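Local coordinates for Slr0280 protein (Synechocystis sp., PDB 5H3K) that is of unknown function but is probably a phosphodiester glycosidase, perhaps cleaving a sugar phosphodiester, at residues A[524-538]-A[569-583]. Residues are numbered along the deposited sequence; the frame is centred on the assembly and turned at random.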
ATOM      1  N   PHE A 524      -4.985   3.004  21.837  1.00 14.18           N
ATOM      2  CA  PHE A 524      -4.206   3.207  20.622  1.00 12.93           C
ATOM      3  C   PHE A 524      -2.780   3.593  20.997  1.00 11.29           C
ATOM      4  O   PHE A 524      -1.810   3.102  20.409  1.00 11.13           O
ATOM      5  CB  PHE A 524      -4.855   4.295  19.761  1.00 13.84           C
ATOM      6  CG  PHE A 524      -4.168   4.522  18.437  1.00 12.06           C
ATOM      7  CD1 PHE A 524      -3.167   5.477  18.317  1.00 10.93           C
ATOM      8  CD2 PHE A 524      -4.532   3.787  17.313  1.00 14.50           C
ATOM      9  CE1 PHE A 524      -2.541   5.709  17.095  1.00 12.06           C
ATOM     10  CE2 PHE A 524      -3.911   4.005  16.086  1.00 10.77           C
ATOM     11  CZ  PHE A 524      -2.914   4.958  15.975  1.00 10.95           C
ATOM     12  N   GLN A 525      -2.652   4.448  22.003  1.00 10.73           N
ATOM     13  CA  GLN A 525      -1.343   4.968  22.384  1.00  9.40           C
ATOM     14  C   GLN A 525      -0.389   3.959  23.008  1.00 13.54           C
ATOM     15  O   GLN A 525       0.824   4.147  22.948  1.00 11.89           O
ATOM     16  CB  GLN A 525      -1.490   6.173  23.315  1.00 10.55           C
ATOM     17  CG  GLN A 525      -2.074   7.383  22.630  1.00 11.78           C
ATOM     18  CD  GLN A 525      -2.106   8.611  23.522  1.00 15.60           C
ATOM     19  OE1 GLN A 525      -1.082   9.008  24.097  1.00 12.56           O
ATOM     20  NE2 GLN A 525      -3.281   9.226  23.638  1.00 12.88           N
ATOM     21  N   GLN A 526      -0.903   2.907  23.624  1.00 16.64           N
ATOM     22  CA  GLN A 526       0.009   1.963  24.278  1.00 18.01           C
ATOM     23  C   GLN A 526       0.207   0.706  23.444  1.00 16.41           C
ATOM     24  O   GLN A 526       0.912  -0.218  23.825  1.00 15.52           O
ATOM     25  CB  GLN A 526      -0.454   1.638  25.701  1.00 21.40           C
ATOM     26  CG  GLN A 526      -1.896   1.196  25.799  1.00 28.76           C
ATOM     27  CD  GLN A 526      -2.443   1.303  27.219  1.00 40.28           C
ATOM     28  OE1 GLN A 526      -2.135   2.255  27.946  1.00 41.40           O
ATOM     29  NE2 GLN A 526      -3.260   0.325  27.619  1.00 42.59           N
ATOM     30  N   GLN A 527      -0.396   0.703  22.268  1.00 12.45           N
ATOM     31  CA  GLN A 527      -0.334  -0.447  21.389  1.00 11.46           C
ATOM     32  C   GLN A 527       1.035  -0.590  20.693  1.00 12.23           C
ATOM     33  O   GLN A 527       1.658   0.408  20.303  1.00 11.12           O
ATOM     34  CB  GLN A 527      -1.464  -0.300  20.375  1.00 14.00           C
ATOM     35  CG  GLN A 527      -1.626  -1.396  19.373  1.00 21.16           C
ATOM     36  CD  GLN A 527      -2.854  -1.158  18.514  1.00 22.67           C
ATOM     37  OE1 GLN A 527      -3.159  -0.015  18.153  1.00 21.52           O
ATOM     38  NE2 GLN A 527      -3.576  -2.232  18.198  1.00 31.24           N
ATOM     39  N   ARG A 528       1.508  -1.833  20.577  1.00 10.47           N
ATOM     40  CA  ARG A 528       2.671  -2.175  19.748  1.00 10.40           C
ATOM     41  C   ARG A 528       2.170  -2.838  18.462  1.00 11.41           C
ATOM     42  O   ARG A 528       1.388  -3.785  18.524  1.00 12.57           O
ATOM     43  CB  ARG A 528       3.583  -3.151  20.491  1.00  9.34           C
ATOM     44  CG  ARG A 528       4.693  -2.484  21.276  1.00 16.67           C
ATOM     45  CD  ARG A 528       4.166  -1.584  22.340  1.00 18.62           C
ATOM     46  NE  ARG A 528       5.245  -0.989  23.124  1.00 21.89           N
ATOM     47  CZ  ARG A 528       5.036  -0.159  24.138  1.00 25.00           C
ATOM     48  NH1 ARG A 528       6.059   0.350  24.815  1.00 23.55           N
ATOM     49  NH2 ARG A 528       3.793   0.160  24.472  1.00 30.23           N
ATOM     50  N   ALA A 529       2.596  -2.348  17.298  1.00  7.23           N
ATOM     51  CA  ALA A 529       1.997  -2.824  16.050  1.00  6.90           C
ATOM     52  C   ALA A 529       2.870  -2.605  14.824  1.00  5.15           C
ATOM     53  O   ALA A 529       3.850  -1.856  14.883  1.00  4.23           O
ATOM     54  CB  ALA A 529       0.631  -2.138  15.838  1.00  5.59           C
ATOM     55  N   SER A 530       2.492  -3.244  13.713  1.00  5.24           N
ATOM     56  CA  SER A 530       3.024  -2.880  12.403  1.00  4.72           C
ATOM     57  C   SER A 530       2.704  -1.406  12.187  1.00  3.46           C
ATOM     58  O   SER A 530       1.677  -0.912  12.667  1.00  3.65           O
ATOM     59  CB  SER A 530       2.388  -3.715  11.290  1.00  5.21           C
ATOM     60  OG  SER A 530       2.655  -5.098  11.493  1.00  6.14           O
ATOM     61  N   ARG A 531       3.593  -0.695  11.497  1.00  3.13           N
ATOM     62  CA  ARG A 531       3.394   0.734  11.218  1.00  3.50           C
ATOM     63  C   ARG A 531       3.666   1.118   9.761  1.00  2.80           C
ATOM     64  O   ARG A 531       4.492   0.498   9.075  1.00  3.46           O
ATOM     65  CB  ARG A 531       4.278   1.595  12.132  1.00  4.32           C
ATOM     66  CG  ARG A 531       4.139   1.305  13.630  1.00  2.91           C
ATOM     67  CD  ARG A 531       2.808   1.830  14.199  1.00  2.76           C
ATOM     68  NE  ARG A 531       2.734   1.490  15.618  1.00  3.75           N
ATOM     69  CZ  ARG A 531       1.688   1.712  16.404  1.00  6.98           C
ATOM     70  NH1 ARG A 531       0.598   2.308  15.929  1.00  6.05           N
ATOM     71  NH2 ARG A 531       1.745   1.336  17.682  1.00  7.03           N
ATOM     72  N   SER A 532       2.947   2.134   9.297  1.00  2.68           N
ATOM     73  CA  SER A 532       3.183   2.735   7.983  1.00  3.29           C
ATOM     74  C   SER A 532       3.423   4.225   8.176  1.00  2.72           C
ATOM     75  O   SER A 532       2.872   4.840   9.089  1.00  3.43           O
ATOM     76  CB  SER A 532       1.975   2.540   7.051  1.00  2.98           C
ATOM     77  OG  SER A 532       1.782   1.172   6.739  1.00  3.90           O
ATOM     78  N   ALA A 533       4.247   4.822   7.323  1.00  2.85           N
ATOM     79  CA  ALA A 533       4.441   6.264   7.374  1.00  2.83           C
ATOM     80  C   ALA A 533       4.756   6.822   6.008  1.00  2.88           C
ATOM     81  O   ALA A 533       5.214   6.100   5.109  1.00  3.00           O
ATOM     82  CB  ALA A 533       5.551   6.655   8.382  1.00  2.44           C
ATOM     83  N   ILE A 534       4.506   8.119   5.860  1.00  2.54           N
ATOM     84  CA  ILE A 534       5.048   8.879   4.747  1.00  3.37           C
ATOM     85  C   ILE A 534       5.886  10.012   5.325  1.00  3.38           C
ATOM     86  O   ILE A 534       5.460  10.696   6.269  1.00  4.37           O
ATOM     87  CB  ILE A 534       3.965   9.410   3.774  1.00  2.82           C
ATOM     88  CG1 ILE A 534       4.625  10.209   2.642  1.00  3.85           C
ATOM     89  CG2 ILE A 534       2.901  10.244   4.512  1.00  2.75           C
ATOM     90  CD1 ILE A 534       3.718  10.414   1.461  1.00  4.24           C
ATOM     91  N   ALA A 535       7.081  10.200   4.776  1.00  2.65           N
ATOM     92  CA  ALA A 535       8.000  11.186   5.308  1.00  5.03           C
ATOM     93  C   ALA A 535       8.740  11.882   4.185  1.00  5.47           C
ATOM     94  O   ALA A 535       8.730  11.420   3.029  1.00  5.69           O
ATOM     95  CB  ALA A 535       8.992  10.518   6.259  1.00  5.06           C
ATOM     96  N   VAL A 536       9.361  13.007   4.511  1.00  7.55           N
ATOM     97  CA  VAL A 536      10.308  13.613   3.578  1.00  7.39           C
ATOM     98  C   VAL A 536      11.665  13.777   4.256  1.00  9.28           C
ATOM     99  O   VAL A 536      11.733  14.098   5.447  1.00  9.59           O
ATOM    100  CB  VAL A 536       9.802  14.961   3.008  1.00 12.96           C
ATOM    101  CG1 VAL A 536       8.464  14.776   2.303  1.00 10.31           C
ATOM    102  CG2 VAL A 536       9.663  15.991   4.114  1.00 21.17           C
ATOM    103  N   ASP A 537      12.737  13.536   3.502  1.00 12.53           N
ATOM    104  CA  ASP A 537      14.108  13.696   4.019  1.00 17.75           C
ATOM    105  C   ASP A 537      14.693  15.092   3.753  1.00 15.84           C
ATOM    106  O   ASP A 537      13.974  15.994   3.327  1.00 20.09           O
ATOM    107  CB  ASP A 537      15.043  12.598   3.481  1.00 20.53           C
ATOM    108  CG  ASP A 537      15.277  12.679   1.964  1.00 19.43           C
ATOM    109  OD1 ASP A 537      15.094  13.748   1.325  1.00 19.96           O
ATOM    110  OD2 ASP A 537      15.673  11.642   1.397  1.00 28.30           O
ATOM    111  N   ARG A 538      15.996  15.240   4.003  1.00 23.21           N
ATOM    112  CA  ARG A 538      16.722  16.502   3.828  1.00 28.48           C
ATOM    113  C   ARG A 538      16.660  17.033   2.397  1.00 27.08           C
ATOM    114  O   ARG A 538      16.666  18.247   2.171  1.00 34.21           O
ATOM    115  CB  ARG A 538      18.193  16.297   4.204  1.00 33.37           C
ATOM    116  CG  ARG A 538      18.418  15.283   5.327  1.00 35.15           C
ATOM    117  CD  ARG A 538      18.344  15.943   6.698  1.00 42.75           C
ATOM    118  NE  ARG A 538      18.342  14.960   7.777  1.00 39.83           N
ATOM    119  CZ  ARG A 538      18.218  15.262   9.067  1.00 41.21           C
ATOM    120  NH1 ARG A 538      18.086  16.531   9.447  1.00 41.54           N
ATOM    121  NH2 ARG A 538      18.222  14.296   9.980  1.00 35.91           N
ATOM    122  N   GLY A 569      16.239   9.313   8.564  1.00 13.12           N
ATOM    123  CA  GLY A 569      16.563  10.625   8.028  1.00 14.29           C
ATOM    124  C   GLY A 569      15.349  11.498   7.779  1.00 14.76           C
ATOM    125  O   GLY A 569      15.418  12.484   7.037  1.00 13.55           O
ATOM    126  N   ALA A 570      14.225  11.156   8.399  1.00 13.10           N
ATOM    127  CA  ALA A 570      13.010  11.939   8.189  1.00  9.62           C
ATOM    128  C   ALA A 570      13.122  13.320   8.831  1.00  9.88           C
ATOM    129  O   ALA A 570      13.463  13.426  10.005  1.00 12.37           O
ATOM    130  CB  ALA A 570      11.799  11.198   8.740  1.00  8.89           C
ATOM    131  N   VAL A 571      12.832  14.376   8.072  1.00  7.67           N
ATOM    132  CA  VAL A 571      12.709  15.713   8.669  1.00 10.60           C
ATOM    133  C   VAL A 571      11.254  16.067   8.981  1.00 10.18           C
ATOM    134  O   VAL A 571      10.986  16.838   9.893  1.00 12.42           O
ATOM    135  CB  VAL A 571      13.353  16.808   7.793  1.00 13.01           C
ATOM    136  CG1 VAL A 571      14.798  16.460   7.513  1.00 20.97           C
ATOM    137  CG2 VAL A 571      12.610  16.973   6.495  1.00 21.85           C
ATOM    138  N   ASN A 572      10.322  15.516   8.205  1.00  8.31           N
ATOM    139  CA  ASN A 572       8.895  15.588   8.521  1.00  8.46           C
ATOM    140  C   ASN A 572       8.372  14.168   8.342  1.00  7.09           C
ATOM    141  O   ASN A 572       8.807  13.494   7.419  1.00  5.77           O
ATOM    142  CB  ASN A 572       8.159  16.516   7.538  1.00  7.98           C
ATOM    143  CG  ASN A 572       8.587  17.973   7.652  1.00 12.51           C
ATOM    144  OD1 ASN A 572       8.663  18.531   8.742  1.00 14.45           O
ATOM    145  ND2 ASN A 572       8.842  18.596   6.513  1.00 18.12           N
ATOM    146  N   ALA A 573       7.470  13.704   9.211  1.00  5.77           N
ATOM    147  CA  ALA A 573       6.963  12.340   9.144  1.00  5.04           C
ATOM    148  C   ALA A 573       5.542  12.265   9.677  1.00  5.27           C
ATOM    149  O   ALA A 573       5.239  12.833  10.728  1.00  4.99           O
ATOM    150  CB  ALA A 573       7.879  11.382   9.943  1.00  6.59           C
ATOM    151  N   LEU A 574       4.687  11.559   8.941  1.00  2.33           N
ATOM    152  CA  LEU A 574       3.289  11.363   9.298  1.00  3.80           C
ATOM    153  C   LEU A 574       3.036   9.879   9.474  1.00  3.29           C
ATOM    154  O   LEU A 574       3.315   9.073   8.566  1.00  2.83           O
ATOM    155  CB  LEU A 574       2.382  11.908   8.184  1.00  3.32           C
ATOM    156  CG  LEU A 574       0.890  11.591   8.289  1.00  2.87           C
ATOM    157  CD1 LEU A 574       0.303  12.320   9.480  1.00  4.67           C
ATOM    158  CD2 LEU A 574       0.205  12.029   6.983  1.00  4.34           C
ATOM    159  N   ASN A 575       2.517   9.510  10.641  1.00  4.27           N
ATOM    160  CA  ASN A 575       2.066   8.148  10.880  1.00  4.55           C
ATOM    161  C   ASN A 575       0.829   7.887  10.039  1.00  3.61           C
ATOM    162  O   ASN A 575      -0.095   8.703  10.026  1.00  3.55           O
ATOM    163  CB  ASN A 575       1.744   7.919  12.354  1.00  3.20           C
ATOM    164  CG  ASN A 575       1.439   6.461  12.654  1.00  3.51           C
ATOM    165  OD1 ASN A 575       2.293   5.578  12.452  1.00  4.66           O
ATOM    166  ND2 ASN A 575       0.209   6.187  13.100  1.00  4.53           N
ATOM    167  N   LEU A 576       0.838   6.784   9.298  1.00  3.88           N
ATOM    168  CA  LEU A 576      -0.326   6.367   8.519  1.00  3.52           C
ATOM    169  C   LEU A 576      -0.978   5.230   9.293  1.00  3.07           C
ATOM    170  O   LEU A 576      -0.472   4.826  10.353  1.00  4.81           O
ATOM    171  CB  LEU A 576       0.114   5.910   7.115  1.00  2.86           C
ATOM    172  CG  LEU A 576       0.761   6.995   6.227  1.00  2.18           C
ATOM    173  CD1 LEU A 576       1.339   6.433   4.900  1.00  3.26           C
ATOM    174  CD2 LEU A 576      -0.214   8.128   5.939  1.00  2.36           C
ATOM    175  N   ASP A 577      -2.095   4.702   8.798  1.00  3.14           N
ATOM    176  CA  ASP A 577      -2.748   3.563   9.452  1.00  4.40           C
ATOM    177  C   ASP A 577      -1.775   2.366   9.517  1.00  3.83           C
ATOM    178  O   ASP A 577      -0.964   2.155   8.612  1.00  3.65           O
ATOM    179  CB  ASP A 577      -4.027   3.206   8.676  1.00  4.53           C
ATOM    180  CG  ASP A 577      -4.897   2.167   9.372  1.00  6.75           C
ATOM    181  OD1 ASP A 577      -4.802   1.963  10.611  1.00  5.06           O
ATOM    182  OD2 ASP A 577      -5.728   1.558   8.643  1.00  5.44           O
ATOM    183  N   GLY A 578      -1.832   1.599  10.601  1.00  5.10           N
ATOM    184  CA  GLY A 578      -0.914   0.483  10.763  1.00  4.26           C
ATOM    185  C   GLY A 578      -1.589  -0.845  11.038  1.00  4.96           C
ATOM    186  O   GLY A 578      -2.701  -1.105  10.554  1.00  5.28           O
ATOM    187  N   GLY A 579      -0.921  -1.692  11.816  1.00  3.90           N
ATOM    188  CA  GLY A 579      -1.432  -3.024  12.105  1.00  4.46           C
ATOM    189  C   GLY A 579      -1.567  -3.847  10.834  1.00  5.53           C
ATOM    190  O   GLY A 579      -0.687  -3.803   9.973  1.00  3.91           O
ATOM    191  N   SER A 580      -2.667  -4.585  10.705  1.00  5.70           N
ATOM    192  CA  SER A 580      -2.901  -5.415   9.518  1.00  5.56           C
ATOM    193  C   SER A 580      -3.114  -4.564   8.260  1.00  4.54           C
ATOM    194  O   SER A 580      -3.026  -5.063   7.141  1.00  4.12           O
ATOM    195  CB  SER A 580      -4.113  -6.327   9.738  1.00 11.46           C
ATOM    196  OG  SER A 580      -5.268  -5.549   9.998  1.00 11.56           O
ATOM    197  N   SER A 581      -3.394  -3.278   8.434  1.00  4.67           N
ATOM    198  CA  SER A 581      -3.507  -2.399   7.269  1.00  4.49           C
ATOM    199  C   SER A 581      -2.158  -2.137   6.598  1.00  2.91           C
ATOM    200  O   SER A 581      -2.114  -1.870   5.398  1.00  2.28           O
ATOM    201  CB  SER A 581      -4.140  -1.062   7.638  1.00  2.64           C
ATOM    202  OG  SER A 581      -5.458  -1.241   8.127  1.00  6.06           O
ATOM    203  N   THR A 582      -1.068  -2.219   7.356  1.00  2.91           N
ATOM    204  CA  THR A 582       0.247  -1.876   6.793  1.00  3.43           C
ATOM    205  C   THR A 582       0.561  -2.753   5.585  1.00  2.39           C
ATOM    206  O   THR A 582       0.540  -3.972   5.677  1.00  2.91           O
ATOM    207  CB  THR A 582       1.377  -1.981   7.839  1.00  3.07           C
ATOM    208  OG1 THR A 582       1.212  -0.938   8.814  1.00  4.53           O
ATOM    209  CG2 THR A 582       2.749  -1.805   7.163  1.00  2.88           C
ATOM    210  N   SER A 583       0.861  -2.117   4.453  1.00  2.60           N
ATOM    211  CA  SER A 583       1.203  -2.831   3.226  1.00  2.60           C
ATOM    212  C   SER A 583       1.808  -1.854   2.217  1.00  4.31           C
ATOM    213  O   SER A 583       1.330  -0.728   2.052  1.00  1.93           O
ATOM    214  CB  SER A 583      -0.035  -3.550   2.668  1.00  3.32           C
ATOM    215  OG  SER A 583      -1.210  -2.772   2.909  1.00  3.99           O
TER
HETATM  216  O   HOH W   1      -0.543   3.187  13.409  1.00  4.69           O
HETATM  217  O   HOH W   2       1.272   3.333  11.367  1.00  3.49           O
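Ser532 OG takes a hydrogen bond from Thr582 OG1 at 3.0 Å and is also bonded to the side chain of Asn339, so two polar groups grip this buried hydroxyl. Its chi1 of -66° places OG beside its own backbone N, facing the threonine, whose methyl CG2 lies against it as well. Two residues earlier, before strand 531-536 begins, the flanking loops meet: Gly579 N donates to Ser530 O at 2.8 Å in a nearly straight bond (171°), with Gly578 CA lying close to the same oxygen.

Farther along, strands 531-536 and 572-576 pair antiparallel at the middle of a larger sheet. Ile534 and Leu574 exchange two backbone bonds, and Ile534 CG2 rests on Leu574 CB and Leu576 CD2, the latter at 4.0 Å. On the other face small methyls meet, Ala535 CB lying 3.8 Å from Ala570 CB. The pairing ends in a classic beta bulge, where Val571 N binds Val536 O at 2.9 Å and Asn572 N only weakly. Beyond it, Val571 CG1 sits over one face of the Arg538 guanidinium.

Near the Ser532 end, Asn575 ND2 and Arg531 NH1 both donate to one water, the latter at 2.9 Å; Gly502 O also accepts from Asn575 ND2, and Ala556 O from Arg531 NE. Apolar pairing thus gives way to a polar end, hydroxyls on one face and water-linked Asn575 on the other, satisfied by water, backbone carbonyls and side chains.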